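Local coordinates for protein Thf1 (Thermosynechococcus elongatus, PDB 5MJR) that associates with the FtsH protease complex involved in photosystem II repair and may take part in building the photosynthetic membrane, at residues P67-G72 with R150-G155; A113-Y118 with L139-H144. All coordinates share one frame; numbering follows the deposited sequence.

Contact 1: P67-G72 with R150-G155; sequences PLFALG and RLHAVG
Gly72 and Gly155 meet where two helices cross in the interior of the chain, their CA atoms 3.6 Å apart. The short helical segments 67-72 and 150-155 run nearly perpendicular, at 81°, and their axes approach to 7.0 Å, close enough for backbone to lie on backbone. Gly72 CA sits 3.3 Å from Leu151 O in a CA-H...O contact with an angle of 152° at the hydrogen, while the same carbonyl accepts the helical bond from Gly155 N. A side chain on Gly72 would run into Leu151 O, and one on Gly155 into Leu68 O.

Larger side chains close round this glycine crossing. Leu68, its CG anti to the backbone N (chi1 -180°), reaches across His152 at about a right angle: CD1 rests 3.7 Å from Gly155 C, and CD2 lies 3.9 Å from His152 CB. An alanine at Leu68 would probably open a gap beside His152 CB and the Gly155 carbonyl carbon. Phe69 presents CB to His152 NE2 and, further out, CE1 to Leu151 CD1 at 3.8 Å; Phe63 meets its ring edge-to-face. Leu71 CD2 approaches Gly155 O to 3.2 Å. Outside the two segments, His152 ND1 is hydrogen-bonded to Ser149 N, which helps fix the turn of the imidazole, and Val154 packs on Tyr196 of helix 186-198.

No conventional hydrogen bond joins the two segments, so the crossing relies on close van der Waals fit and the CA-H...O contact made possible by glycine.

Contact 2: A113-Y118 with L139-H144; sequences ASWQQY and LNSLNH
Trp115 reaches from the loop after helix 105-113 to Leu139, Ser141 and Leu142, in a contact between two loops that each carry a short 3-10 segment, 116-118 and 139-142, and that flank helix 123-131 of this all-helical fold. Its CG stands anti to the carbonyl carbon (chi1 -66°), and the outer atoms of the indole come up against segment 139-144. On the pyrrole side, CD1 packs against Leu71 CD2, and NE1 is hydrogen-bonded to Pro67 O, both on helix 67-80; this bond helps hold the rotation of the indole. The far rim of the six-membered ring meets the second loop. CZ2 comes 3.1 Å from Ser141 OG, which lies at the ring edge near its plane, and CH2 is 3.3 Å from the same oxygen. CH2 also touches Leu142 CD2 at 3.9 Å, and CZ3 lies 4.0 Å from Leu139 CA. Phe159 of helix 150-162 meets the indole with the ring planes at about 50°.

Ser141 OG is hydrogen-bonded to Pro138 O, a bond within its own loop that positions the hydroxyl beside the indole edge. Tyr118 makes the second bridge, one turn of chain beyond Trp115. Its CZ packs 3.6 Å from Leu139 CB. Gln117 CG lies over the centre of one face of the phenol ring. The Tyr118 hydroxyl has partners on the loop it faces: it is hydrogen-bonded to Ser136 OG, and Leu139 N donates to Tyr118 OH over 3.1 Å, with an angle of 151° at the hydrogen.

Overall arrangement
Contacts 1 and 2 lie about 10 Å apart, centre to centre, and touch directly. Along the chain they are nested: segments 113-118 and 139-144, which flank helix 123-131, both fall between 67-72 and 150-155. Contact 1, about 3 Å from the centre of the chain, crosses helices 67-80 and 150-162; contact 2, about 12 Å from it, ties together loops that pack against the same two helices. The indole bond to helix 67-80 and the packing of His144 on His152 join them. The residues that touch in the helix crossing and in the loops beside it are all buried, so the two contacts belong to one connected part of the interior.

Contact 1: P67-G72 with R150-G155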
ATOM      1  N   PRO A  67       7.994  -0.268  -5.420  1.00  8.08           N
ATOM      2  CA  PRO A  67       6.688   0.246  -5.875  1.00  9.21           C
ATOM      3  C   PRO A  67       5.501  -0.503  -5.361  1.00  7.86           C
ATOM      4  O   PRO A  67       4.399   0.075  -5.359  1.00  9.14           O
ATOM      5  CB  PRO A  67       6.804   0.254  -7.385  1.00  9.57           C
ATOM      6  CG  PRO A  67       8.285   0.372  -7.616  1.00 12.25           C
ATOM      7  CD  PRO A  67       8.942  -0.462  -6.529  1.00  9.45           C
ATOM      8  N   LEU A  68       5.674  -1.758  -4.941  1.00  8.67           N
ATOM      9  CA  LEU A  68       4.546  -2.519  -4.381  1.00  9.16           C
ATOM     10  C   LEU A  68       4.162  -1.874  -3.009  1.00  8.85           C
ATOM     11  O   LEU A  68       2.979  -1.758  -2.685  1.00  9.41           O
ATOM     12  CB  LEU A  68       4.853  -3.964  -4.239  1.00  9.27           C
ATOM     13  CG  LEU A  68       3.791  -4.890  -3.679  1.00  9.37           C
ATOM     14  CD1 LEU A  68       2.593  -4.918  -4.601  1.00 10.64           C
ATOM     15  CD2 LEU A  68       4.325  -6.286  -3.417  1.00 11.46           C
ATOM     16  N   PHE A  69       5.187  -1.584  -2.200  1.00  8.88           N
ATOM     17  CA  PHE A  69       4.926  -0.849  -0.957  1.00  9.05           C
ATOM     18  C   PHE A  69       4.318   0.530  -1.215  1.00  8.35           C
ATOM     19  O   PHE A  69       3.357   0.880  -0.514  1.00  8.84           O
ATOM     20  CB  PHE A  69       6.260  -0.745  -0.208  1.00  9.76           C
ATOM     21  CG  PHE A  69       6.210   0.126   1.050  1.00  9.34           C
ATOM     22  CD1 PHE A  69       5.707  -0.312   2.188  1.00 14.00           C
ATOM     23  CD2 PHE A  69       6.670   1.403   0.938  1.00 12.37           C
ATOM     24  CE1 PHE A  69       5.660   0.583   3.324  1.00 15.41           C
ATOM     25  CE2 PHE A  69       6.714   2.274   1.996  1.00 18.42           C
ATOM     26  CZ  PHE A  69       6.204   1.830   3.155  1.00 17.30           C
ATOM     27  N   ALA A  70       4.834   1.247  -2.182  1.00  8.04           N
ATOM     28  CA  ALA A  70       4.260   2.530  -2.511  1.00  8.01           C
ATOM     29  C   ALA A  70       2.802   2.451  -2.807  1.00  7.73           C
ATOM     30  O   ALA A  70       1.953   3.229  -2.319  1.00  8.13           O
ATOM     31  CB  ALA A  70       4.998   3.236  -3.618  1.00  9.31           C
ATOM     32  N   LEU A  71       2.440   1.494  -3.667  1.00  7.51           N
ATOM     33  CA  LEU A  71       1.063   1.296  -4.040  1.00  7.32           C
ATOM     34  C   LEU A  71       0.217   0.945  -2.819  1.00  7.67           C
ATOM     35  O   LEU A  71      -0.918   1.422  -2.665  1.00  8.45           O
ATOM     36  CB  LEU A  71       0.894   0.291  -5.165  1.00  8.54           C
ATOM     37  CG  LEU A  71      -0.519   0.057  -5.706  1.00  9.01           C
ATOM     38  CD1 LEU A  71      -1.132   1.287  -6.232  1.00 11.36           C
ATOM     39  CD2 LEU A  71      -0.454  -1.065  -6.731  1.00 11.52           C
ATOM     40  N   GLY A  72       0.728   0.084  -1.929  1.00  7.55           N
ATOM     41  CA  GLY A  72       0.004  -0.244  -0.771  1.00  7.79           C
ATOM     42  C   GLY A  72      -0.252   0.926   0.184  1.00  8.94           C
ATOM     43  O   GLY A  72      -1.355   1.089   0.696  1.00  9.27           O
ATOM     44  N   ARG A 150       1.635  -6.225   5.568  1.00  9.82           N
ATOM     45  CA  ARG A 150       0.269  -6.202   5.012  1.00 10.91           C
ATOM     46  C   ARG A 150       0.098  -5.164   3.959  1.00  9.29           C
ATOM     47  O   ARG A 150      -0.758  -5.263   3.098  1.00 10.31           O
ATOM     48  CB  ARG A 150      -0.742  -6.020   6.175  1.00 12.22           C
ATOM     49  CG  ARG A 150      -0.687  -4.706   6.824  1.00 11.77           C
ATOM     50  CD  ARG A 150      -1.768  -3.770   6.287  1.00 13.94           C
ATOM     51  NE  ARG A 150      -1.614  -2.428   6.808  1.00 15.52           N
ATOM     52  CZ  ARG A 150      -2.513  -1.455   6.669  1.00 12.56           C
ATOM     53  NH1 ARG A 150      -3.660  -1.667   5.989  1.00 15.50           N
ATOM     54  NH2 ARG A 150      -2.189  -0.243   7.085  1.00 13.80           N
ATOM     55  N   LEU A 151       0.907  -4.072   4.022  1.00  9.40           N
ATOM     56  CA  LEU A 151       0.862  -3.089   2.931  1.00  9.36           C
ATOM     57  C   LEU A 151       1.210  -3.653   1.568  1.00  8.94           C
ATOM     58  O   LEU A 151       0.686  -3.150   0.574  1.00  9.55           O
ATOM     59  CB  LEU A 151       1.690  -1.842   3.307  1.00  9.01           C
ATOM     60  CG  LEU A 151       1.212  -0.988   4.475  1.00 10.40           C
ATOM     61  CD1 LEU A 151       2.309  -0.117   5.002  1.00 12.53           C
ATOM     62  CD2 LEU A 151       0.010  -0.229   4.030  1.00 13.20           C
ATOM     63  N   HIS A 152       2.073  -4.661   1.537  1.00  9.28           N
ATOM     64  CA  HIS A 152       2.347  -5.262   0.237  1.00  9.45           C
ATOM     65  C   HIS A 152       1.142  -6.080  -0.263  1.00  8.66           C
ATOM     66  O   HIS A 152       0.891  -6.092  -1.468  1.00 10.24           O
ATOM     67  CB  HIS A 152       3.494  -6.244   0.424  1.00  8.98           C
ATOM     68  CG  HIS A 152       4.791  -5.589   0.736  1.00 10.37           C
ATOM     69  ND1 HIS A 152       5.455  -5.882   1.899  1.00 10.41           N
ATOM     70  CD2 HIS A 152       5.536  -4.710   0.018  1.00 11.10           C
ATOM     71  CE1 HIS A 152       6.600  -5.172   1.844  1.00  9.30           C
ATOM     72  NE2 HIS A 152       6.665  -4.427   0.727  1.00 10.64           N
ATOM     73  N   ALA A 153       0.340  -6.651   0.638  1.00  8.90           N
ATOM     74  CA  ALA A 153      -0.937  -7.280   0.277  1.00  9.66           C
ATOM     75  C   ALA A 153      -1.939  -6.291  -0.307  1.00  9.89           C
ATOM     76  O   ALA A 153      -2.560  -6.507  -1.294  1.00  9.67           O
ATOM     77  CB  ALA A 153      -1.572  -8.062   1.412  1.00 10.46           C
ATOM     78  N   VAL A 154      -2.062  -5.118   0.359  1.00 10.39           N
ATOM     79  CA  VAL A 154      -2.917  -4.051  -0.111  1.00  9.65           C
ATOM     80  C   VAL A 154      -2.478  -3.624  -1.499  1.00  8.91           C
ATOM     81  O   VAL A 154      -3.288  -3.409  -2.401  1.00 10.74           O
ATOM     82  CB  VAL A 154      -3.043  -2.915   0.920  1.00 10.55           C
ATOM     83  CG1 VAL A 154      -3.866  -1.764   0.336  1.00 11.78           C
ATOM     84  CG2 VAL A 154      -3.646  -3.440   2.235  1.00 14.21           C
ATOM     85  N   GLY A 155      -1.189  -3.406  -1.661  1.00  8.63           N
ATOM     86  CA  GLY A 155      -0.657  -3.041  -2.938  1.00  8.78           C
ATOM     87  C   GLY A 155      -1.003  -4.092  -4.047  1.00  9.11           C
ATOM     88  O   GLY A 155      -1.354  -3.710  -5.171  1.00 10.01           O
TER

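Contact 2: A113-Y118 with L139-H144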
ATOM      1  N   ALA A 113       1.161   5.226  -9.374  1.00 10.14           N
ATOM      2  CA  ALA A 113       0.564   5.455 -10.704  1.00 12.56           C
ATOM      3  C   ALA A 113       1.186   4.554 -11.769  1.00 11.88           C
ATOM      4  O   ALA A 113       0.586   4.271 -12.808  1.00 13.38           O
ATOM      5  CB  ALA A 113       0.686   6.926 -11.095  1.00 14.46           C
ATOM      6  N   SER A 114       2.449   4.164 -11.579  1.00 11.91           N
ATOM      7  CA  SER A 114       3.180   3.339 -12.585  1.00 10.63           C
ATOM      8  C   SER A 114       2.498   1.996 -12.818  1.00 10.72           C
ATOM      9  O   SER A 114       2.756   1.363 -13.845  1.00 14.79           O
ATOM     10  CB  SER A 114       4.646   3.156 -12.224  1.00 11.32           C
ATOM     11  OG  SER A 114       4.875   2.298 -11.135  1.00 11.50           O
ATOM     12  N   TRP A 115       1.673   1.541 -11.888  1.00  9.36           N
ATOM     13  CA  TRP A 115       0.940   0.290 -12.083  1.00  9.72           C
ATOM     14  C   TRP A 115      -0.189   0.406 -13.097  1.00  9.71           C
ATOM     15  O   TRP A 115      -0.719  -0.632 -13.545  1.00 11.23           O
ATOM     16  CB  TRP A 115       0.471  -0.194 -10.718  1.00  9.43           C
ATOM     17  CG  TRP A 115       1.527  -0.601  -9.768  1.00  9.20           C
ATOM     18  CD1 TRP A 115       2.159   0.204  -8.850  1.00  9.49           C
ATOM     19  CD2 TRP A 115       2.068  -1.882  -9.566  1.00  8.01           C
ATOM     20  NE1 TRP A 115       3.032  -0.496  -8.112  1.00  9.00           N
ATOM     21  CE2 TRP A 115       3.027  -1.810  -8.514  1.00  7.98           C
ATOM     22  CE3 TRP A 115       1.885  -3.108 -10.179  1.00  8.88           C
ATOM     23  CZ2 TRP A 115       3.742  -2.895  -8.052  1.00  8.28           C
ATOM     24  CZ3 TRP A 115       2.578  -4.191  -9.757  1.00  9.71           C
ATOM     25  CH2 TRP A 115       3.534  -4.082  -8.722  1.00  9.13           C
ATOM     26  N   GLN A 116      -0.601   1.636 -13.401  1.00 11.47           N
ATOM     27  CA  GLN A 116      -1.713   1.817 -14.339  1.00 12.04           C
ATOM     28  C   GLN A 116      -1.386   1.354 -15.738  1.00 12.35           C
ATOM     29  O   GLN A 116      -2.287   1.109 -16.540  1.00 13.32           O
ATOM     30  CB  GLN A 116      -2.188   3.237 -14.328  1.00 12.03           C
ATOM     31  CG  GLN A 116      -2.849   3.626 -12.996  1.00 18.42           C
ATOM     32  CD  GLN A 116      -3.095   5.045 -12.807  1.00 25.22           C
ATOM     33  OE1 GLN A 116      -3.219   5.785 -13.742  1.00 34.37           O
ATOM     34  NE2 GLN A 116      -3.148   5.489 -11.495  1.00 27.50           N
ATOM     35  N   GLN A 117      -0.086   1.159 -16.040  1.00 12.34           N
ATOM     36  CA  GLN A 117       0.261   0.660 -17.363  1.00 12.47           C
ATOM     37  C   GLN A 117      -0.255  -0.749 -17.567  1.00 11.32           C
ATOM     38  O   GLN A 117      -0.351  -1.154 -18.716  1.00 13.22           O
ATOM     39  CB  GLN A 117       1.726   0.662 -17.577  1.00 12.88           C
ATOM     40  CG  GLN A 117       2.477  -0.269 -16.678  1.00 12.16           C
ATOM     41  CD  GLN A 117       3.943  -0.185 -16.787  1.00 13.77           C
ATOM     42  OE1 GLN A 117       4.649   0.499 -15.928  1.00 20.11           O
ATOM     43  NE2 GLN A 117       4.418  -0.758 -17.822  1.00 14.80           N
ATOM     44  N   TYR A 118      -0.653  -1.458 -16.535  1.00 11.02           N
ATOM     45  CA  TYR A 118      -1.215  -2.831 -16.635  1.00 10.85           C
ATOM     46  C   TYR A 118      -2.701  -2.879 -16.844  1.00 11.71           C
ATOM     47  O   TYR A 118      -3.265  -3.975 -16.909  1.00 13.80           O
ATOM     48  CB  TYR A 118      -0.722  -3.724 -15.493  1.00 12.22           C
ATOM     49  CG  TYR A 118       0.780  -3.713 -15.361  1.00 10.97           C
ATOM     50  CD1 TYR A 118       1.624  -4.316 -16.269  1.00 11.94           C
ATOM     51  CD2 TYR A 118       1.422  -3.089 -14.271  1.00  9.87           C
ATOM     52  CE1 TYR A 118       2.952  -4.280 -16.171  1.00 12.36           C
ATOM     53  CE2 TYR A 118       2.755  -3.063 -14.171  1.00 11.45           C
ATOM     54  CZ  TYR A 118       3.568  -3.653 -15.126  1.00 11.84           C
ATOM     55  OH  TYR A 118       4.938  -3.552 -14.989  1.00 12.07           O
ATOM     56  N   LEU A 139       5.960  -4.333 -12.207  1.00  9.53           N
ATOM     57  CA  LEU A 139       5.521  -5.710 -11.965  1.00  8.68           C
ATOM     58  C   LEU A 139       6.582  -6.564 -11.264  1.00  8.73           C
ATOM     59  O   LEU A 139       6.303  -7.475 -10.506  1.00  9.61           O
ATOM     60  CB  LEU A 139       5.112  -6.324 -13.331  1.00  9.89           C
ATOM     61  CG  LEU A 139       4.635  -7.762 -13.279  1.00 10.36           C
ATOM     62  CD1 LEU A 139       3.444  -8.034 -12.385  1.00 12.54           C
ATOM     63  CD2 LEU A 139       4.394  -8.244 -14.674  1.00 12.68           C
ATOM     64  N   ASN A 140       7.873  -6.276 -11.600  1.00  8.82           N
ATOM     65  CA  ASN A 140       8.957  -6.963 -10.982  1.00  9.72           C
ATOM     66  C   ASN A 140       8.985  -6.964  -9.434  1.00  9.19           C
ATOM     67  O   ASN A 140       9.546  -7.843  -8.800  1.00 10.45           O
ATOM     68  CB  ASN A 140      10.327  -6.471 -11.463  1.00 10.35           C
ATOM     69  CG  ASN A 140      10.611  -5.010 -11.095  1.00 11.51           C
ATOM     70  OD1 ASN A 140       9.751  -4.166 -11.038  1.00 11.47           O
ATOM     71  ND2 ASN A 140      11.927  -4.745 -10.861  1.00 16.45           N
ATOM     72  N   SER A 141       8.342  -5.921  -8.856  1.00  7.96           N
ATOM     73  CA  SER A 141       8.220  -5.812  -7.439  1.00  9.33           C
ATOM     74  C   SER A 141       7.301  -6.831  -6.778  1.00  9.74           C
ATOM     75  O   SER A 141       7.295  -6.976  -5.583  1.00 10.08           O
ATOM     76  CB  SER A 141       7.809  -4.381  -7.008  1.00  9.68           C
ATOM     77  OG  SER A 141       6.518  -4.058  -7.271  1.00 11.47           O
ATOM     78  N   LEU A 142       6.535  -7.597  -7.596  1.00  9.55           N
ATOM     79  CA  LEU A 142       5.847  -8.758  -7.034  1.00 10.28           C
ATOM     80  C   LEU A 142       6.795  -9.868  -6.655  1.00 11.22           C
ATOM     81  O   LEU A 142       6.423 -10.751  -5.822  1.00 12.60           O
ATOM     82  CB  LEU A 142       4.843  -9.297  -8.016  1.00 10.80           C
ATOM     83  CG  LEU A 142       3.633  -8.437  -8.309  1.00 15.12           C
ATOM     84  CD1 LEU A 142       2.586  -9.291  -9.060  1.00 17.06           C
ATOM     85  CD2 LEU A 142       3.018  -7.657  -7.255  1.00 18.82           C
ATOM     86  N   ASN A 143       8.012  -9.827  -7.195  1.00 10.76           N
ATOM     87  CA  ASN A 143       9.072 -10.746  -6.776  1.00 11.78           C
ATOM     88  C   ASN A 143       9.750 -10.256  -5.487  1.00 11.19           C
ATOM     89  O   ASN A 143      10.902  -9.841  -5.470  1.00 17.34           O
ATOM     90  CB  ASN A 143      10.058 -10.947  -7.902  1.00 14.66           C
ATOM     91  CG  ASN A 143       9.507 -11.762  -9.050  1.00 14.80           C
ATOM     92  OD1 ASN A 143       8.724 -12.687  -8.805  1.00 17.58           O
ATOM     93  ND2 ASN A 143       9.934 -11.404 -10.275  1.00 14.79           N
ATOM     94  N   HIS A 144       8.928 -10.221  -4.456  1.00 13.36           N
ATOM     95  CA  HIS A 144       9.293  -9.579  -3.208  1.00 12.67           C
ATOM     96  C   HIS A 144      10.037 -10.547  -2.314  1.00 18.18           C
ATOM     97  O   HIS A 144       9.406 -11.559  -1.886  1.00 26.39           O
ATOM     98  CB  HIS A 144       8.007  -9.163  -2.510  1.00 14.02           C
ATOM     99  CG  HIS A 144       8.263  -8.346  -1.268  1.00 14.18           C
ATOM    100  ND1 HIS A 144       8.624  -7.033  -1.379  1.00 16.18           N
ATOM    101  CD2 HIS A 144       8.297  -8.697   0.023  1.00 16.46           C
ATOM    102  CE1 HIS A 144       8.854  -6.609  -0.139  1.00 15.22           C
ATOM    103  NE2 HIS A 144       8.640  -7.590   0.729  1.00 15.38           N
TER